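Local coordinates for protein Bd3459 (Bdellovibrio bacteriovorus, PDB 5CEB) that is a predatory endopeptidase of the S13 penicillin-binding protein family, probably a serine hydrolase that cuts peptide cross-links of cell-wall peptidoglycan, at residues N61-F66 against T306-I311; G117-Y122 against P188-I193; L139-N144 against I173-L178; I243-N248 against Q424-F429; S372-E377 against G415-K420. The protein carries 2 engineered substitutions. All blocks are in the same frame, centred on the assembly; numbering follows the deposited sequence.

Contact 1 of 5, residues N61-F66 against T306-I311; sequences NKDDKF and TCEMMI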
# COMPACT_ATOMS: atom_id res chain seq x y z
N ASN A 61 29.69 3.47 -0.23
CA ASN A 61 28.77 3.34 0.88
C ASN A 61 27.61 2.41 0.56
O ASN A 61 26.71 2.27 1.40
CB ASN A 61 28.25 4.71 1.32
CG ASN A 61 29.31 5.55 1.99
OD1 ASN A 61 30.32 5.05 2.44
ND2 ASN A 61 29.06 6.83 2.09
N LYS A 62 27.63 1.72 -0.58
CA LYS A 62 26.45 0.91 -0.98
C LYS A 62 26.16 -0.34 -0.11
O LYS A 62 25.11 -0.95 -0.29
CB LYS A 62 26.50 0.46 -2.44
CG LYS A 62 27.65 -0.51 -2.71
CD LYS A 62 27.94 -0.63 -4.20
CE LYS A 62 29.17 -1.53 -4.45
NZ LYS A 62 30.39 -0.80 -4.09
N ASP A 63 27.10 -0.73 0.75
CA ASP A 63 26.87 -1.78 1.71
C ASP A 63 26.80 -1.29 3.18
O ASP A 63 27.10 -2.06 4.09
CB ASP A 63 27.97 -2.89 1.55
CG ASP A 63 27.49 -4.30 2.08
OD1 ASP A 63 26.24 -4.48 2.22
OD2 ASP A 63 28.32 -5.20 2.33
N ASP A 64 26.47 -0.02 3.42
CA ASP A 64 26.28 0.51 4.80
C ASP A 64 24.76 0.81 4.94
O ASP A 64 24.08 1.18 4.00
CB ASP A 64 27.07 1.80 5.02
CG ASP A 64 28.57 1.67 4.71
OD1 ASP A 64 29.19 0.65 5.01
OD2 ASP A 64 29.13 2.60 4.11
N LYS A 65 24.23 0.62 6.13
CA LYS A 65 22.80 0.82 6.37
C LYS A 65 22.46 2.31 6.56
O LYS A 65 23.20 3.04 7.22
CB LYS A 65 22.37 0.00 7.59
CG LYS A 65 22.32 -1.51 7.37
CD LYS A 65 21.59 -2.23 8.54
CE LYS A 65 22.15 -1.87 9.91
NZ LYS A 65 21.34 -2.49 11.01
N PHE A 66 21.37 2.74 5.98
CA PHE A 66 20.88 4.10 6.13
C PHE A 66 19.35 4.06 6.25
O PHE A 66 18.71 3.11 5.78
CB PHE A 66 21.25 4.96 4.87
CG PHE A 66 22.75 5.14 4.69
CD1 PHE A 66 23.47 5.97 5.53
CD2 PHE A 66 23.41 4.51 3.66
CE1 PHE A 66 24.83 6.13 5.38
CE2 PHE A 66 24.79 4.64 3.51
CZ PHE A 66 25.51 5.48 4.36
N THR A 306 20.95 -1.35 3.39
CA THR A 306 21.97 -0.96 2.41
C THR A 306 21.33 -0.64 1.07
O THR A 306 20.26 -1.16 0.71
CB THR A 306 23.03 -2.04 2.22
OG1 THR A 306 22.42 -3.20 1.60
CG2 THR A 306 23.63 -2.42 3.56
N CYS A 307 22.02 0.19 0.31
CA CYS A 307 21.65 0.48 -1.08
C CYS A 307 21.59 -0.83 -1.91
O CYS A 307 20.59 -1.08 -2.62
CB CYS A 307 22.70 1.45 -1.67
SG CYS A 307 22.18 2.29 -3.11
N GLU A 308 22.60 -1.71 -1.73
CA GLU A 308 22.58 -3.04 -2.39
C GLU A 308 21.30 -3.84 -2.10
O GLU A 308 20.72 -4.48 -3.00
CB GLU A 308 23.79 -3.90 -2.01
CG GLU A 308 25.09 -3.37 -2.61
CD GLU A 308 26.29 -4.26 -2.35
OE1 GLU A 308 26.13 -5.26 -1.68
OE2 GLU A 308 27.41 -3.94 -2.82
N MET A 309 20.87 -3.84 -0.86
CA MET A 309 19.65 -4.57 -0.51
C MET A 309 18.45 -4.04 -1.24
O MET A 309 17.54 -4.81 -1.59
CB MET A 309 19.42 -4.54 1.00
CG MET A 309 20.16 -5.64 1.72
SD MET A 309 19.66 -7.37 1.42
CE MET A 309 17.96 -7.17 0.97
N MET A 310 18.42 -2.75 -1.48
CA MET A 310 17.32 -2.15 -2.19
C MET A 310 17.30 -2.62 -3.62
O MET A 310 16.22 -2.89 -4.16
CB MET A 310 17.32 -0.62 -2.11
CG MET A 310 17.13 -0.09 -0.70
SD MET A 310 15.55 -0.56 0.05
CE MET A 310 15.98 -2.02 0.94
N ILE A 311 18.47 -2.72 -4.25
CA ILE A 311 18.54 -3.28 -5.58
C ILE A 311 18.09 -4.76 -5.62
O ILE A 311 17.40 -5.16 -6.52
CB ILE A 311 19.95 -3.16 -6.19
CG1 ILE A 311 20.44 -1.69 -6.20
CG2 ILE A 311 19.96 -3.77 -7.58
CD1 ILE A 311 19.57 -0.68 -6.99
O HOH W 1 23.83 2.06 1.34
O HOH W 2 23.78 -5.57 1.88
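Lys62 and Thr306 meet where a type I beta turn, Asn61 to Asp64, lies against the N-terminus of helix 307-323, whose N-cap is Thr306. In the tight part, the carbonyl of Lys62 faces the first turn of the helix and accepts from Glu308 N (Lys62 O to Glu308 N 3.0 Å, N-H...O 169°). The Thr306 side chain works on two fronts: CG2 presses on the turn, 3.4 Å from Asp63 C, while OG1 caps the helix by accepting from Met309 N. Thr306 CA also makes a CH...O contact with Asp64 O. Cys307 is joined by its disulfide to Cys45 of strand 40-48, which ties this helix end to the five-stranded sheet. Toward solvent the packing is looser. The aliphatic chain of Lys62 crosses Glu308 obliquely, Lys62 CG and CE each touching Glu308 OE2 at 3.4 Å, but its bent end takes NZ to Asp59 O instead. The Asp63 and Glu308 carboxylates stack nearly parallel (planes 15° apart), with Asp63 OD1 4.0 Å from Glu308 OE1; this nearness of like charges may raise the pKa of one of the two acids. Two waters bridge the segments: one accepts from Cys307 N and donates to Asn61 O and Asp64 O, while the second accepts from Thr306 OG1 and donates to Asp63 OD1, 2.7 Å away from the water oxygen.

Contact 2 of 5, residues G117-Y122 against P188-I193; sequences GRNMSY and PGYYTI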
# COMPACT_ATOMS: atom_id res chain seq x y z
N GLY A 117 -11.12 1.46 3.69
CA GLY A 117 -11.16 2.85 4.06
C GLY A 117 -12.45 3.47 3.58
O GLY A 117 -13.48 2.80 3.47
N ARG A 118 -12.39 4.76 3.34
CA ARG A 118 -13.55 5.48 3.00
C ARG A 118 -14.17 4.98 1.69
O ARG A 118 -15.42 4.85 1.61
CB ARG A 118 -13.29 6.98 3.07
CG ARG A 118 -14.47 7.85 2.64
CD ARG A 118 -14.09 9.31 2.67
NE ARG A 118 -15.28 10.11 2.54
CZ ARG A 118 -15.31 11.43 2.46
NH1 ARG A 118 -14.18 12.13 2.54
NH2 ARG A 118 -16.50 12.05 2.31
N ASN A 119 -13.32 4.71 0.68
CA ASN A 119 -13.80 4.30 -0.62
C ASN A 119 -14.50 2.97 -0.51
O ASN A 119 -15.61 2.80 -1.06
CB ASN A 119 -12.65 4.27 -1.64
CG ASN A 119 -12.20 5.64 -2.04
OD1 ASN A 119 -13.01 6.60 -2.03
ND2 ASN A 119 -10.92 5.78 -2.36
N MET A 120 -13.87 2.05 0.18
CA MET A 120 -14.42 0.75 0.33
C MET A 120 -15.71 0.73 1.17
O MET A 120 -16.60 -0.08 0.92
CB MET A 120 -13.34 -0.18 0.92
CG MET A 120 -13.68 -1.64 0.88
SD MET A 120 -13.84 -2.25 -0.82
CE MET A 120 -13.55 -3.98 -0.58
N SER A 121 -15.79 1.60 2.14
CA SER A 121 -17.00 1.75 2.99
C SER A 121 -18.17 2.30 2.22
O SER A 121 -19.29 1.80 2.35
CB SER A 121 -16.71 2.70 4.16
OG SER A 121 -15.74 2.13 4.97
N TYR A 122 -17.88 3.29 1.39
CA TYR A 122 -18.86 3.82 0.45
C TYR A 122 -19.35 2.78 -0.52
O TYR A 122 -20.58 2.71 -0.81
CB TYR A 122 -18.32 5.02 -0.25
CG TYR A 122 -18.33 6.34 0.52
CD1 TYR A 122 -18.58 6.43 1.90
CD2 TYR A 122 -18.17 7.54 -0.19
CE1 TYR A 122 -18.63 7.68 2.55
CE2 TYR A 122 -18.18 8.78 0.45
CZ TYR A 122 -18.40 8.84 1.81
OH TYR A 122 -18.45 10.09 2.39
N PRO A 188 -22.10 13.92 -1.13
CA PRO A 188 -22.35 13.76 -2.57
C PRO A 188 -21.17 14.06 -3.49
O PRO A 188 -21.02 13.34 -4.47
CB PRO A 188 -23.46 14.69 -2.85
CG PRO A 188 -24.15 14.92 -1.53
CD PRO A 188 -23.05 14.85 -0.52
N GLY A 189 -20.36 15.08 -3.17
CA GLY A 189 -19.20 15.39 -4.00
C GLY A 189 -18.20 14.24 -3.97
O GLY A 189 -17.80 13.72 -5.00
N TYR A 190 -17.84 13.80 -2.80
CA TYR A 190 -16.86 12.69 -2.73
C TYR A 190 -17.39 11.38 -3.36
O TYR A 190 -16.74 10.73 -4.20
CB TYR A 190 -16.48 12.45 -1.26
CG TYR A 190 -15.37 11.51 -1.13
CD1 TYR A 190 -15.57 10.16 -1.26
CD2 TYR A 190 -14.05 11.97 -0.92
CE1 TYR A 190 -14.52 9.26 -1.14
CE2 TYR A 190 -13.01 11.08 -0.79
CZ TYR A 190 -13.24 9.74 -0.91
OH TYR A 190 -12.19 8.86 -0.81
N TYR A 191 -18.64 11.03 -3.05
CA TYR A 191 -19.25 9.89 -3.71
C TYR A 191 -19.40 9.98 -5.21
O TYR A 191 -19.20 9.01 -5.93
CB TYR A 191 -20.62 9.61 -3.08
CG TYR A 191 -21.21 8.33 -3.48
CD1 TYR A 191 -20.88 7.15 -2.81
CD2 TYR A 191 -22.13 8.26 -4.48
CE1 TYR A 191 -21.45 5.95 -3.16
CE2 TYR A 191 -22.70 7.07 -4.84
CZ TYR A 191 -22.32 5.89 -4.19
OH TYR A 191 -22.87 4.69 -4.56
N THR A 192 -19.77 11.15 -5.69
CA THR A 192 -19.88 11.34 -7.14
C THR A 192 -18.53 11.09 -7.86
O THR A 192 -18.50 10.42 -8.87
CB THR A 192 -20.42 12.73 -7.48
OG1 THR A 192 -21.73 12.82 -6.95
CG2 THR A 192 -20.48 12.93 -8.99
N ILE A 193 -17.44 11.62 -7.32
CA ILE A 193 -16.15 11.44 -7.92
C ILE A 193 -15.79 9.96 -7.87
O ILE A 193 -15.30 9.40 -8.84
CB ILE A 193 -15.09 12.32 -7.18
CG1 ILE A 193 -15.38 13.80 -7.46
CG2 ILE A 193 -13.66 11.91 -7.54
CD1 ILE A 193 -15.51 14.17 -8.92
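Tyr122 and Tyr191 mark the closest backbone approach of two helices that cross almost perpendicularly, their axes 11.1 Å apart at a signed angle of -86°, a separation that the large side chains span. Tyr190 carries most of the contact. With CG anti to the backbone N (chi1 -171°), its ring reaches across to helix 118-130, where the fully extended Arg118 lays its guanidinium flat on one face. The planes are 7° apart and Arg118 CZ sits 3.7 Å from the Tyr190 ring centroid, a stacked cation-pi pair extended by a CH-pi contact from Arg118 CD. At the far end of the ring, Tyr190 OH donates to Asn119 OD1 over 2.7 Å, reaching the amide oxygen from above its carbonyl plane. Tyr122 braces the arginine: Arg118 NH2 donates to Tyr122 OH at 2.8 Å, within the guanidinium plane, which should limit rotation of the stacked group. Tyr122 also packs on both neighbours, its CE2 3.4 Å from Tyr190 CD1 and its CD2 meeting the edge of the Tyr191 ring. Tyr191 OH is held by Ser206 O in the loop beyond helix 188-200, and Leu194, a turn further along that helix, packs on Asn119 and Tyr122 of helix 118-130.

Contact 3 of 5, residues L139-N144 against I173-L178; sequences LTFDEN and IVRATL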
# COMPACT_ATOMS: atom_id res chain seq x y z
N LEU A 139 -25.15 -4.10 14.11
CA LEU A 139 -23.95 -4.34 13.32
C LEU A 139 -22.87 -4.80 14.31
O LEU A 139 -22.67 -4.19 15.36
CB LEU A 139 -23.54 -3.08 12.58
CG LEU A 139 -22.28 -3.13 11.69
CD1 LEU A 139 -22.40 -4.27 10.70
CD2 LEU A 139 -22.07 -1.84 10.94
N THR A 140 -22.27 -5.96 14.01
CA THR A 140 -21.16 -6.46 14.79
C THR A 140 -19.98 -6.76 13.85
O THR A 140 -20.16 -6.98 12.67
CB THR A 140 -21.52 -7.69 15.64
OG1 THR A 140 -21.96 -8.76 14.79
CG2 THR A 140 -22.61 -7.35 16.68
N PHE A 141 -18.79 -6.84 14.42
CA PHE A 141 -17.58 -7.07 13.65
C PHE A 141 -16.55 -7.73 14.55
O PHE A 141 -16.62 -7.58 15.79
CB PHE A 141 -17.07 -5.74 13.10
CG PHE A 141 -16.57 -4.81 14.15
CD1 PHE A 141 -17.43 -3.96 14.81
CD2 PHE A 141 -15.20 -4.81 14.52
CE1 PHE A 141 -16.97 -3.11 15.80
CE2 PHE A 141 -14.73 -4.01 15.51
CZ PHE A 141 -15.60 -3.12 16.13
N ASP A 142 -15.72 -8.58 13.97
CA ASP A 142 -14.68 -9.26 14.70
C ASP A 142 -13.32 -8.58 14.66
O ASP A 142 -13.15 -7.48 14.10
CB ASP A 142 -14.61 -10.75 14.30
CG ASP A 142 -14.02 -10.99 12.91
OD1 ASP A 142 -13.45 -10.07 12.27
OD2 ASP A 142 -14.19 -12.13 12.44
N GLU A 143 -12.34 -9.22 15.31
CA GLU A 143 -11.00 -8.67 15.40
C GLU A 143 -10.24 -8.56 14.07
O GLU A 143 -9.20 -7.94 14.06
CB GLU A 143 -10.16 -9.45 16.36
CG GLU A 143 -9.96 -10.92 16.00
CD GLU A 143 -10.94 -11.83 16.72
OE1 GLU A 143 -12.12 -11.48 16.83
OE2 GLU A 143 -10.53 -12.88 17.15
N ASN A 144 -10.70 -9.22 13.02
CA ASN A 144 -10.02 -9.17 11.72
C ASN A 144 -10.58 -8.14 10.80
O ASN A 144 -10.11 -7.97 9.64
CB ASN A 144 -10.03 -10.55 11.08
CG ASN A 144 -9.25 -11.54 11.90
OD1 ASN A 144 -8.16 -11.24 12.35
ND2 ASN A 144 -9.85 -12.69 12.19
N ILE A 173 -11.38 1.20 18.66
CA ILE A 173 -11.06 2.28 17.71
C ILE A 173 -11.80 2.08 16.39
O ILE A 173 -12.30 3.01 15.79
CB ILE A 173 -9.52 2.34 17.50
CG1 ILE A 173 -8.84 2.72 18.84
CG2 ILE A 173 -9.15 3.31 16.37
CD1 ILE A 173 -7.38 2.33 18.96
N VAL A 174 -11.84 0.84 15.93
CA VAL A 174 -12.62 0.48 14.72
C VAL A 174 -14.12 0.77 14.97
O VAL A 174 -14.78 1.33 14.11
CB VAL A 174 -12.44 -1.00 14.36
CG1 VAL A 174 -13.39 -1.42 13.27
CG2 VAL A 174 -10.99 -1.32 13.93
N ARG A 175 -14.64 0.40 16.15
CA ARG A 175 -16.04 0.66 16.46
C ARG A 175 -16.33 2.15 16.40
O ARG A 175 -17.29 2.57 15.74
CB ARG A 175 -16.39 0.17 17.86
CG ARG A 175 -17.82 0.48 18.29
CD ARG A 175 -17.99 0.45 19.76
NE ARG A 175 -17.53 1.69 20.39
CZ ARG A 175 -18.20 2.85 20.42
NH1 ARG A 175 -19.38 2.99 19.82
NH2 ARG A 175 -17.66 3.88 21.03
N ALA A 176 -15.53 2.93 17.11
CA ALA A 176 -15.66 4.40 17.12
C ALA A 176 -15.72 4.95 15.69
O ALA A 176 -16.66 5.64 15.34
CB ALA A 176 -14.51 5.04 17.89
N THR A 177 -14.75 4.56 14.89
CA THR A 177 -14.66 4.98 13.48
C THR A 177 -15.87 4.57 12.64
O THR A 177 -16.38 5.36 11.80
CB THR A 177 -13.40 4.36 12.83
OG1 THR A 177 -12.23 4.71 13.59
CG2 THR A 177 -13.22 4.83 11.41
N LEU A 178 -16.30 3.34 12.84
CA LEU A 178 -17.49 2.83 12.15
C LEU A 178 -18.74 3.66 12.50
O LEU A 178 -19.52 4.00 11.61
CB LEU A 178 -17.76 1.36 12.49
CG LEU A 178 -18.25 0.31 11.52
CD1 LEU A 178 -17.64 0.46 10.17
CD2 LEU A 178 -18.10 -1.11 12.05
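Phe141 of strand 135-141 packs against Val174, Arg175 and Leu178 of helix 167-182 and carries most of the contact, which is apolar, without a hydrogen bond across it. Phe141 CG stands between the backbone N and the carbonyl carbon (chi1 68°), which directs the ring at the helix. Ring contacts come first: Phe141 CE2 lies 3.7 Å from Val174 CG1, and CD1 meets Leu178 CD2 at 4.0 Å. The ring meets Arg175 at its backbone N, CA and CB, with Phe141 CZ 3.6 Å from Arg175 N, while the bent chain carries the guanidinium away. The aliphatic pair is Leu139 with Leu178, crossing at about a right angle with their CD2 atoms 4.2 Å apart. Among polar bonds inside the segments, Asp142 OD1 accepts from Asn144 N in an Asx turn, and Thr177 OG1 donates to Ile173 O. Strand and helix run roughly antiparallel, at 148°. The helix packs on a mixed sheet, in which strand 135-141 lies between strands 104-109 and 212-218; Ile108 and Ile216 extend the same apolar layer.

Contact 4 of 5, residues I243-N248 against Q424-F429; sequences ILKRMN and QLPLPF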
# COMPACT_ATOMS: atom_id res chain seq x y z
N ILE A 243 -3.98 -3.01 -4.39
CA ILE A 243 -3.78 -2.47 -3.01
C ILE A 243 -2.33 -1.91 -2.86
O ILE A 243 -2.11 -0.85 -2.26
CB ILE A 243 -4.04 -3.58 -1.97
CG1 ILE A 243 -5.54 -3.97 -1.99
CG2 ILE A 243 -3.65 -3.15 -0.55
CD1 ILE A 243 -5.78 -5.26 -1.23
N LEU A 244 -1.35 -2.68 -3.35
CA LEU A 244 0.05 -2.27 -3.34
C LEU A 244 0.30 -1.02 -4.21
O LEU A 244 1.07 -0.13 -3.82
CB LEU A 244 0.97 -3.43 -3.76
CG LEU A 244 0.82 -4.68 -2.89
CD1 LEU A 244 1.53 -5.87 -3.56
CD2 LEU A 244 1.32 -4.38 -1.50
N LYS A 245 -0.35 -0.97 -5.35
CA LYS A 245 -0.32 0.22 -6.21
C LYS A 245 -0.72 1.49 -5.47
O LYS A 245 -0.03 2.55 -5.55
CB LYS A 245 -1.15 0.05 -7.46
CG LYS A 245 -1.01 1.23 -8.48
CD LYS A 245 0.30 1.20 -9.27
CE LYS A 245 0.36 2.45 -10.17
NZ LYS A 245 1.43 2.43 -11.23
N ARG A 246 -1.84 1.36 -4.77
CA ARG A 246 -2.35 2.45 -3.99
C ARG A 246 -1.38 2.81 -2.92
O ARG A 246 -1.05 3.98 -2.77
CB ARG A 246 -3.72 2.14 -3.36
CG ARG A 246 -4.08 3.00 -2.12
CD ARG A 246 -4.82 4.32 -2.40
NE ARG A 246 -6.03 4.10 -3.18
CZ ARG A 246 -7.07 4.95 -3.30
NH1 ARG A 246 -7.17 6.10 -2.61
NH2 ARG A 246 -8.06 4.60 -4.12
N MET A 247 -0.90 1.83 -2.16
CA MET A 247 0.04 2.09 -1.11
C MET A 247 1.31 2.84 -1.58
O MET A 247 1.80 3.75 -0.91
CB MET A 247 0.50 0.77 -0.48
CG MET A 247 1.52 0.92 0.62
SD MET A 247 2.01 -0.64 1.31
CE MET A 247 3.00 -1.37 -0.02
N ASN A 248 1.85 2.41 -2.70
CA ASN A 248 3.15 2.93 -3.18
C ASN A 248 3.00 4.20 -4.01
O ASN A 248 3.99 4.89 -4.24
CB ASN A 248 3.87 1.92 -4.00
CG ASN A 248 4.37 0.74 -3.16
OD1 ASN A 248 4.79 0.92 -2.02
ND2 ASN A 248 4.35 -0.40 -3.70
N GLN A 424 -3.40 3.71 -14.14
CA GLN A 424 -4.45 2.85 -13.57
C GLN A 424 -5.11 3.60 -12.41
O GLN A 424 -4.51 4.45 -11.78
CB GLN A 424 -3.83 1.56 -12.99
CG GLN A 424 -3.06 0.66 -13.96
CD GLN A 424 -2.07 -0.32 -13.22
OE1 GLN A 424 -1.94 -0.27 -12.00
NE2 GLN A 424 -1.42 -1.20 -13.96
N LEU A 425 -6.33 3.26 -12.09
CA LEU A 425 -6.99 3.84 -10.92
C LEU A 425 -7.01 2.80 -9.83
O LEU A 425 -7.81 1.89 -9.91
CB LEU A 425 -8.42 4.21 -11.29
CG LEU A 425 -8.59 5.35 -12.29
CD1 LEU A 425 -10.08 5.48 -12.61
CD2 LEU A 425 -7.98 6.65 -11.74
N PRO A 426 -6.19 2.92 -8.79
CA PRO A 426 -6.11 1.79 -7.83
C PRO A 426 -7.21 1.78 -6.74
O PRO A 426 -6.93 1.92 -5.52
CB PRO A 426 -4.70 1.96 -7.21
CG PRO A 426 -4.44 3.41 -7.30
CD PRO A 426 -5.16 3.93 -8.51
N LEU A 427 -8.44 1.59 -7.19
CA LEU A 427 -9.57 1.53 -6.26
C LEU A 427 -9.48 0.22 -5.39
O LEU A 427 -8.94 -0.80 -5.82
CB LEU A 427 -10.88 1.59 -7.00
CG LEU A 427 -11.21 2.92 -7.63
CD1 LEU A 427 -12.47 2.79 -8.51
CD2 LEU A 427 -11.37 3.99 -6.58
N PRO A 428 -9.97 0.29 -4.15
CA PRO A 428 -9.94 -0.86 -3.28
C PRO A 428 -10.91 -1.99 -3.70
O PRO A 428 -10.85 -3.08 -3.09
CB PRO A 428 -10.33 -0.29 -1.89
CG PRO A 428 -11.12 0.90 -2.17
CD PRO A 428 -10.74 1.40 -3.58
N PHE A 429 -11.72 -1.78 -4.73
CA PHE A 429 -12.66 -2.83 -5.20
C PHE A 429 -12.53 -2.88 -6.70
O PHE A 429 -12.08 -1.87 -7.31
CB PHE A 429 -14.11 -2.48 -4.81
CG PHE A 429 -14.52 -1.04 -5.12
CD1 PHE A 429 -14.89 -0.68 -6.40
CD2 PHE A 429 -14.46 -0.07 -4.13
CE1 PHE A 429 -15.21 0.63 -6.68
CE2 PHE A 429 -14.80 1.25 -4.41
CZ PHE A 429 -15.19 1.60 -5.70
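Arg246 grips the carbonyl of Pro426, the centre of an inverse gamma turn that brings the chain after helix 394-411 against helix 240-249. Pro426 O lies at the edge of the guanidinium, in its plane, and receives a hydrogen bond from Arg246 NH2 (3.2 Å) with a weak one from Arg246 NE beside it. The NH2 group comes from above the carbonyl plane, 55° out of it. Bends at chi2 and chi3 (90° and 55°) bring NE and NH2 to the same carbonyl oxygen. The proline ring also packs directly on the helix: Pro426 CB is 4.0 Å from both Arg246 CB and Lys245 CG, and Pro426 CG reaches Arg246 CA.

One step outward, Lys245 crosses Gln424 at about a right angle, its CD 3.8 Å from Gln424 OE1. These two side chains are positioned by partners beyond the contact. Lys245 NZ is buried in a polar setting made by a salt bridge to Asp338 and hydrogen bonds to Ser329 O, Met332 O and Tyr421 OH, while Gln424 NE2 donates to Asp330. On the other flank, Pro428 and Arg246 both pack on Asn119 of helix 118-130. The turn itself is closed within the chain by the hydrogen bond from Leu427 N to Leu425 O, 2.8 Å long.

Contact 5 of 5, residues S372-E377 against G415-K420; sequences STKNGE and GPKAIK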
# COMPACT_ATOMS: atom_id res chain seq x y z
N SER A 372 13.84 3.19 -17.38
CA SER A 372 13.86 2.55 -18.70
C SER A 372 14.63 3.48 -19.68
O SER A 372 14.22 4.61 -19.90
CB SER A 372 12.42 2.26 -19.21
OG SER A 372 12.45 1.80 -20.59
N THR A 373 15.73 2.99 -20.20
CA THR A 373 16.66 3.75 -21.06
C THR A 373 16.82 3.05 -22.37
O THR A 373 16.40 1.88 -22.54
CB THR A 373 18.08 3.88 -20.39
OG1 THR A 373 18.78 2.66 -20.53
CG2 THR A 373 17.96 4.18 -18.87
N LYS A 374 17.51 3.71 -23.30
CA LYS A 374 17.81 3.12 -24.58
C LYS A 374 18.76 1.97 -24.44
O LYS A 374 18.82 1.13 -25.33
CB LYS A 374 18.39 4.16 -25.56
CG LYS A 374 17.47 5.29 -25.91
CD LYS A 374 16.33 4.85 -26.82
CE LYS A 374 15.66 6.04 -27.50
NZ LYS A 374 16.58 6.83 -28.36
N ASN A 375 19.51 1.92 -23.34
CA ASN A 375 20.37 0.78 -23.02
C ASN A 375 19.71 -0.35 -22.23
O ASN A 375 20.38 -1.32 -21.92
CB ASN A 375 21.54 1.27 -22.17
CG ASN A 375 22.55 2.03 -22.97
OD1 ASN A 375 22.41 2.21 -24.18
ND2 ASN A 375 23.57 2.55 -22.28
N GLY A 376 18.43 -0.20 -21.86
CA GLY A 376 17.68 -1.22 -21.11
C GLY A 376 17.09 -0.64 -19.83
O GLY A 376 17.26 0.55 -19.51
N GLU A 377 16.41 -1.49 -19.08
CA GLU A 377 15.95 -1.11 -17.73
C GLU A 377 17.09 -1.22 -16.73
O GLU A 377 17.91 -2.16 -16.78
CB GLU A 377 14.72 -1.94 -17.28
CG GLU A 377 13.64 -1.89 -18.36
CD GLU A 377 12.20 -2.13 -17.87
OE1 GLU A 377 11.88 -1.86 -16.70
OE2 GLU A 377 11.38 -2.56 -18.69
N GLY A 415 19.58 7.83 -22.80
CA GLY A 415 18.35 8.63 -22.74
C GLY A 415 17.19 7.73 -22.45
O GLY A 415 17.35 6.52 -22.46
N PRO A 416 16.02 8.33 -22.19
CA PRO A 416 14.84 7.58 -21.75
C PRO A 416 14.22 6.76 -22.85
O PRO A 416 14.30 7.13 -24.01
CB PRO A 416 13.88 8.69 -21.30
CG PRO A 416 14.23 9.84 -22.22
CD PRO A 416 15.75 9.78 -22.28
N LYS A 417 13.65 5.62 -22.49
CA LYS A 417 12.79 4.84 -23.39
C LYS A 417 11.47 4.65 -22.67
O LYS A 417 11.42 4.07 -21.57
CB LYS A 417 13.42 3.47 -23.66
CG LYS A 417 12.52 2.52 -24.48
CD LYS A 417 13.19 1.20 -24.84
CE LYS A 417 13.94 1.35 -26.14
NZ LYS A 417 14.67 0.12 -26.49
N ALA A 418 10.40 5.14 -23.26
CA ALA A 418 9.09 5.03 -22.61
C ALA A 418 8.75 3.57 -22.24
O ALA A 418 8.96 2.68 -23.05
CB ALA A 418 8.00 5.61 -23.54
N ILE A 419 8.17 3.36 -21.06
CA ILE A 419 7.48 2.09 -20.78
C ILE A 419 6.04 2.10 -21.28
O ILE A 419 5.43 3.15 -21.44
CB ILE A 419 7.54 1.68 -19.26
CG1 ILE A 419 6.75 2.65 -18.35
CG2 ILE A 419 9.01 1.50 -18.81
CD1 ILE A 419 6.78 2.21 -16.88
N LYS A 420 5.51 0.90 -21.52
CA LYS A 420 4.13 0.73 -21.95
C LYS A 420 3.31 0.85 -20.63
O LYS A 420 3.36 -0.03 -19.84
CB LYS A 420 3.95 -0.68 -22.57
CG LYS A 420 2.52 -1.12 -22.84
CD LYS A 420 2.48 -2.13 -23.97
CE LYS A 420 1.09 -2.32 -24.52
NZ LYS A 420 0.76 -1.15 -25.35
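Ser372 OG stands anti to its own backbone nitrogen (chi1 172°), which turns the hydroxyl onto Lys417 O; the extended start of Lys417 (chi1 174°) lays its CB beside that same hydroxyl. Ser372 OG donates to Lys417 O over 2.7 Å, and Lys417 N returns an almost straight bond to Ser372 O (2.8 Å, 176°). The serine is therefore held through both side chain and backbone by one residue. A further bond, Lys374 N to Gly415 O at 2.9 Å, completes a single beta bridge between Thr373 and Pro416, with CH...O contacts from Thr373 CA and Pro416 CA filling in between. Ile419 finishes the packed end, its CG2 3.5 Å from Ser372 CB. On the outer side the lysines make looser contact: Lys374 CE passes Pro416 O at 3.9 Å, while Lys417 CB touches Thr373 O.

The strands on the 372-377 side are joined by a type I turn, Thr373 to Gly376, a beta hairpin in which Thr373 OG1 donates to Gly376 O in the carbonyl plane, on a lone pair. Gly376 O also takes Thr373 N. This hairpin links strands 364-373 and 376-385 of the five-stranded antiparallel sheet. Segment 415-420, in the loop after helix 394-411, runs beside it; Ile419 bonds Gly352 by its backbone and touches Ser329 with its side chain.

Contacts 1 and 5 belong to the part of the molecule built round the five-stranded antiparallel sheet, their centres 24 Å apart; contacts 2 and 3, 19 Å apart, lie round the six-stranded mixed sheet. Contact 4 stands between, 7 Å from the centre of the chain. It touches contact 2 directly, Asn119 ND2 coming within 3.6 Å of Arg246 NH2, so the amide whose oxygen binds Tyr190 also packs on the arginine of contact 4. Segments 415-420 and 424-429 are separated by three residues of the same loop, and one run of chain thus serves contacts 5 and 4, whose centres are 25 Å apart. Contacts 1 and 3 lie on opposite sides of the chain's centre, 41 Å apart.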